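Undecaprenyl pyrophosphate synthase (Campylobacter jejuni, PDB 3UGS) probably catalyses the magnesium-dependent condensation of isopentenyl diphosphate with allylic diphosphates to build the undecaprenyl diphosphate chain. Local coordinates at the interface of chains A and B. Coordinates in Å, arbitrary orientation; residue numbers count along the deposited sequence, not the author numbering. Chains: chain A/B, Undecaprenyl pyrophosphate synthase.

Contact 1: the interface of chains A and B. Residues chain A 156, 160, 187; chain B 137-138, 141.
B:Arg137 lies flat across A:Trp187 at the dimer interface of this cis-prenyltransferase of the UPP synthase family, the helix 136-149 of chain B delivering the arginine to the indole. The arginine chain is extended from CG to NE and runs over one ring face: its CG sits 3.7 Å from the centroid of the six-membered ring in a CH-pi contact, and NE stands over the five-membered ring, 3.4 Å from its centroid, in a cation-pi contact. Indole and guanidinium planes are nearly parallel, 9° apart. At its tip the guanidinium turns an edge to the same tryptophan's backbone: NH2 donates to A:Trp187 O at 2.7 Å, the oxygen in the guanidinium plane but the donor above the carbonyl plane, and NE adds a weak bond to that oxygen. With CG anti to the backbone N (chi1 -179°), the indole points away from its own N toward helix 156-161, where NE1 donates to A:Thr160 OG1 at 3.1 Å; that hydroxyl in turn donates to A:Glu156 O, fixing the ring's rotation at its NE1 edge. A:Glu156 crosses the arginine at about a right angle, its carboxylate carbon CD 3.6 Å from B:Arg137 CB and its plane 85° from the guanidinium. This carboxylate makes a water-mediated link from OE2 to the amide N of B:Asp138, while B:Ile141 CD1 reaches the indole rim at A:Trp187 CH2, 4.1 Å away.

Contact 2: the interface of chains A and B. Residues chain A 192, 194, 196, 219; chain B 179-181, 194, 196.
Strand 193-197 of chain A meets the loop 179-181 of chain B through a backbone hydrogen bond, A:Ile194 N to B:Lys179 O, 2.8 Å long and 146° at the hydrogen. A bridging water continues this backbone link between A:Ala192 O and B:Leu181 N. The site belongs to the homodimer interface of the UPP synthase family, and the loop carries B:Arg180, which lines the prenyl phosphate pocket, and B:Leu181, which probably contributes to substrate binding. The side chain of A:Ile194 splits its two branches between different partners. CG2, anti to its own backbone N (chi1 of CG1 -71°), meets B:Phe196 at the edge of the ring and in its plane, 3.9 Å from CE2, whereas CD1 at the end of the other branch reaches toward B:Arg180 CA and the side chain of B:Leu181. The ring of B:Phe196 is held on both faces from within its own chain, by B:Ile194 CG2 on one and B:Lys179 CA on the other, each offset toward the rim. A:Phe196 likewise has the CG2 methyl of A:Ile194 over one face. The two phenylalanine side chains run at about a right angle to each other and touch at the rim through their CE2 atoms, 3.3 Å apart. On the second chain B:Ile194 CB approaches A:Phe196 CZ at 4.2 Å, the two-fold counterpart of the A:Ile194 to B:Phe196 pairing. A:Arg219 extends from CG to NE and lays one guanidinium face against the aliphatic start of B:Lys179, whose CG is offset toward the rim. The lysine chain bends at chi2 (-95°), and its terminal amine NZ lies 6.0 Å from A:Arg219 NH2, not in contact with it. Within chain A, A:Arg219 NH1 donates to A:Ile194 O at 3.1 Å from above the carbonyl plane.

Contact 1: the interface of chains A and B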
loop_
_atom_site.group_PDB
_atom_site.type_symbol
_atom_site.label_atom_id
_atom_site.label_comp_id
_atom_site.label_asym_id
_atom_site.label_seq_id
_atom_site.Cartn_x
_atom_site.Cartn_y
_atom_site.Cartn_z
ATOM N N GLU A 156 -0.759 -16.996 1.590
ATOM C CA GLU A 156 -0.010 -15.864 1.001
ATOM C C GLU A 156 0.721 -16.180 -0.290
ATOM O O GLU A 156 0.699 -15.388 -1.229
ATOM C CB GLU A 156 0.989 -15.283 2.003
ATOM C CG GLU A 156 0.364 -14.187 2.843
ATOM C CD GLU A 156 1.286 -13.625 3.931
ATOM O OE1 GLU A 156 2.338 -13.021 3.605
ATOM O OE2 GLU A 156 0.935 -13.776 5.121
ATOM N N THR A 160 -0.217 -14.734 -4.038
ATOM C CA THR A 160 0.827 -14.009 -4.756
ATOM C C THR A 160 1.001 -14.514 -6.181
ATOM O O THR A 160 0.973 -13.762 -7.140
ATOM C CB THR A 160 2.160 -14.120 -3.996
ATOM O OG1 THR A 160 1.958 -13.571 -2.691
ATOM C CG2 THR A 160 3.253 -13.423 -4.674
ATOM N N TRP A 187 -0.767 -5.117 -2.847
ATOM C CA TRP A 187 -0.207 -6.385 -2.345
ATOM C C TRP A 187 1.300 -6.461 -2.573
ATOM O O TRP A 187 2.110 -6.756 -1.686
ATOM C CB TRP A 187 -0.897 -7.570 -2.986
ATOM C CG TRP A 187 -0.396 -8.906 -2.509
ATOM C CD1 TRP A 187 0.754 -9.557 -2.872
ATOM C CD2 TRP A 187 -1.059 -9.791 -1.565
ATOM N NE1 TRP A 187 0.837 -10.753 -2.225
ATOM C CE2 TRP A 187 -0.231 -10.949 -1.454
ATOM C CE3 TRP A 187 -2.258 -9.741 -0.861
ATOM C CZ2 TRP A 187 -0.570 -11.991 -0.663
ATOM C CZ3 TRP A 187 -2.579 -10.766 -0.048
ATOM C CH2 TRP A 187 -1.759 -11.892 0.044
ATOM N N ARG B 137 -1.130 -8.768 4.428
ATOM C CA ARG B 137 -1.324 -9.933 3.532
ATOM C C ARG B 137 -2.015 -11.109 4.271
ATOM O O ARG B 137 -2.906 -11.778 3.763
ATOM C CB ARG B 137 0.008 -10.426 2.958
ATOM C CG ARG B 137 0.638 -9.498 1.943
ATOM C CD ARG B 137 1.888 -10.096 1.333
ATOM N NE ARG B 137 2.399 -9.292 0.216
ATOM C CZ ARG B 137 3.445 -9.598 -0.530
ATOM N NH1 ARG B 137 4.074 -10.696 -0.305
ATOM N NH2 ARG B 137 3.871 -8.791 -1.487
ATOM N N ASP B 138 -1.559 -11.353 5.482
ATOM C CA ASP B 138 -2.169 -12.386 6.369
ATOM C C ASP B 138 -3.610 -12.002 6.660
ATOM O O ASP B 138 -4.517 -12.805 6.505
ATOM C CB ASP B 138 -1.349 -12.517 7.665
ATOM C CG ASP B 138 -1.970 -13.454 8.697
ATOM O OD1 ASP B 138 -1.941 -14.712 8.519
ATOM O OD2 ASP B 138 -2.474 -12.902 9.722
ATOM N N ILE B 141 -5.753 -12.586 3.627
ATOM C CA ILE B 141 -5.948 -14.061 3.507
ATOM C C ILE B 141 -7.003 -14.573 4.498
ATOM O O ILE B 141 -7.927 -15.317 4.143
ATOM C CB ILE B 141 -4.659 -14.861 3.727
ATOM C CG1 ILE B 141 -3.678 -14.598 2.565
ATOM C CG2 ILE B 141 -4.948 -16.356 3.831
ATOM C CD1 ILE B 141 -4.181 -14.994 1.177
HETATM O O HOH W 1 1.415 -11.025 6.360
#

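Contact 2: the interface of chains A and B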
loop_
_atom_site.group_PDB
_atom_site.type_symbol
_atom_site.label_atom_id
_atom_site.label_comp_id
_atom_site.label_asym_id
_atom_site.label_seq_id
_atom_site.Cartn_x
_atom_site.Cartn_y
_atom_site.Cartn_z
ATOM N N ALA A 192 7.598 -2.518 -0.566
ATOM C CA ALA A 192 8.140 -1.613 -1.568
ATOM C C ALA A 192 8.610 -0.270 -0.938
ATOM O O ALA A 192 7.961 0.347 -0.095
ATOM C CB ALA A 192 7.141 -1.354 -2.670
ATOM N N ILE A 194 9.180 3.578 -1.168
ATOM C CA ILE A 194 8.281 4.569 -1.737
ATOM C C ILE A 194 8.956 5.913 -1.861
ATOM O O ILE A 194 9.664 6.364 -0.954
ATOM C CB ILE A 194 7.010 4.718 -0.923
ATOM C CG1 ILE A 194 6.138 3.469 -1.089
ATOM C CG2 ILE A 194 6.206 5.903 -1.412
ATOM C CD1 ILE A 194 4.999 3.428 -0.106
ATOM N N PHE A 196 8.271 9.912 -3.413
ATOM C CA PHE A 196 7.479 11.013 -3.985
ATOM C C PHE A 196 8.373 12.085 -4.617
ATOM O O PHE A 196 9.048 12.811 -3.920
ATOM C CB PHE A 196 6.611 11.700 -2.926
ATOM C CG PHE A 196 5.628 10.784 -2.257
ATOM C CD1 PHE A 196 4.602 10.167 -2.988
ATOM C CD2 PHE A 196 5.703 10.554 -0.896
ATOM C CE1 PHE A 196 3.692 9.322 -2.366
ATOM C CE2 PHE A 196 4.785 9.718 -0.274
ATOM C CZ PHE A 196 3.777 9.101 -1.010
ATOM N N ARG A 219 19.349 2.634 0.428
ATOM C CA ARG A 219 18.367 2.676 1.528
ATOM C C ARG A 219 18.442 1.351 2.268
ATOM O O ARG A 219 18.651 0.321 1.646
ATOM C CB ARG A 219 16.929 2.846 1.016
ATOM C CG ARG A 219 16.406 4.276 0.990
ATOM C CD ARG A 219 14.953 4.293 0.506
ATOM N NE ARG A 219 14.586 5.594 -0.052
ATOM C CZ ARG A 219 13.395 5.897 -0.567
ATOM N NH1 ARG A 219 12.426 5.009 -0.590
ATOM N NH2 ARG A 219 13.155 7.098 -1.052
ATOM N N LYS B 179 10.760 4.966 4.284
ATOM C CA LYS B 179 9.709 5.297 3.284
ATOM C C LYS B 179 9.053 4.067 2.692
ATOM O O LYS B 179 9.390 3.593 1.630
ATOM C CB LYS B 179 10.231 6.146 2.145
ATOM C CG LYS B 179 11.116 7.296 2.572
ATOM C CD LYS B 179 10.299 8.553 2.699
ATOM C CE LYS B 179 11.213 9.778 2.759
ATOM N NZ LYS B 179 11.840 9.940 4.100
ATOM N N ARG B 180 8.057 3.574 3.389
ATOM C CA ARG B 180 7.403 2.293 2.993
ATOM C C ARG B 180 6.288 1.945 3.962
ATOM O O ARG B 180 6.202 2.547 5.023
ATOM C CB ARG B 180 8.415 1.175 2.921
ATOM C CG ARG B 180 9.203 1.110 4.205
ATOM C CD ARG B 180 10.082 -0.125 4.253
ATOM N NE ARG B 180 10.841 -0.180 5.484
ATOM C CZ ARG B 180 12.161 -0.010 5.559
ATOM N NH1 ARG B 180 12.878 0.201 4.460
ATOM N NH2 ARG B 180 12.778 -0.106 6.729
ATOM N N LEU B 181 5.427 1.008 3.554
ATOM C CA LEU B 181 4.283 0.584 4.399
ATOM C C LEU B 181 4.561 -0.589 5.331
ATOM O O LEU B 181 3.898 -0.791 6.350
ATOM C CB LEU B 181 3.064 0.280 3.544
ATOM C CG LEU B 181 2.510 1.520 2.816
ATOM C CD1 LEU B 181 1.185 1.155 2.140
ATOM C CD2 LEU B 181 2.321 2.707 3.750
ATOM N N ILE B 194 -0.831 9.536 2.436
ATOM C CA ILE B 194 0.433 9.123 3.071
ATOM C C ILE B 194 1.308 10.317 3.473
ATOM O O ILE B 194 1.406 11.291 2.775
ATOM C CB ILE B 194 1.276 8.173 2.212
ATOM C CG1 ILE B 194 0.444 6.997 1.753
ATOM C CG2 ILE B 194 2.479 7.644 3.001
ATOM C CD1 ILE B 194 1.221 6.115 0.783
ATOM N N PHE B 196 5.120 11.171 5.268
ATOM C CA PHE B 196 6.441 10.772 5.788
ATOM C C PHE B 196 7.041 11.903 6.594
ATOM O O PHE B 196 7.483 12.900 6.042
ATOM C CB PHE B 196 7.406 10.362 4.685
ATOM C CG PHE B 196 6.972 9.144 3.926
ATOM C CD1 PHE B 196 6.510 8.040 4.585
ATOM C CD2 PHE B 196 7.039 9.104 2.546
ATOM C CE1 PHE B 196 6.117 6.907 3.894
ATOM C CE2 PHE B 196 6.658 7.975 1.855
ATOM C CZ PHE B 196 6.197 6.872 2.531
HETATM O O HOH W 2 5.866 -0.293 1.450
#

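The C-alpha centres of contact 1 and contact 2 lie about 19 Å apart along one two-fold interface, and no residue belongs to both. Contact 1 uses helices 136-149 and 156-161 with the A:Trp187 segment; contact 2 uses strand 193-197 from both chains and the loop 179-181. The centre of contact 2 is about 9 Å from B:Asp15, and that of contact 1 about 27 Å from A:Asp15 and 24 Å from A:Asn63. Contact 1 may serve mainly to hold the subunits together, while contact 2 may couple dimer formation to the shape of the substrate-binding loop. Each has a symmetry twin in the homodimer.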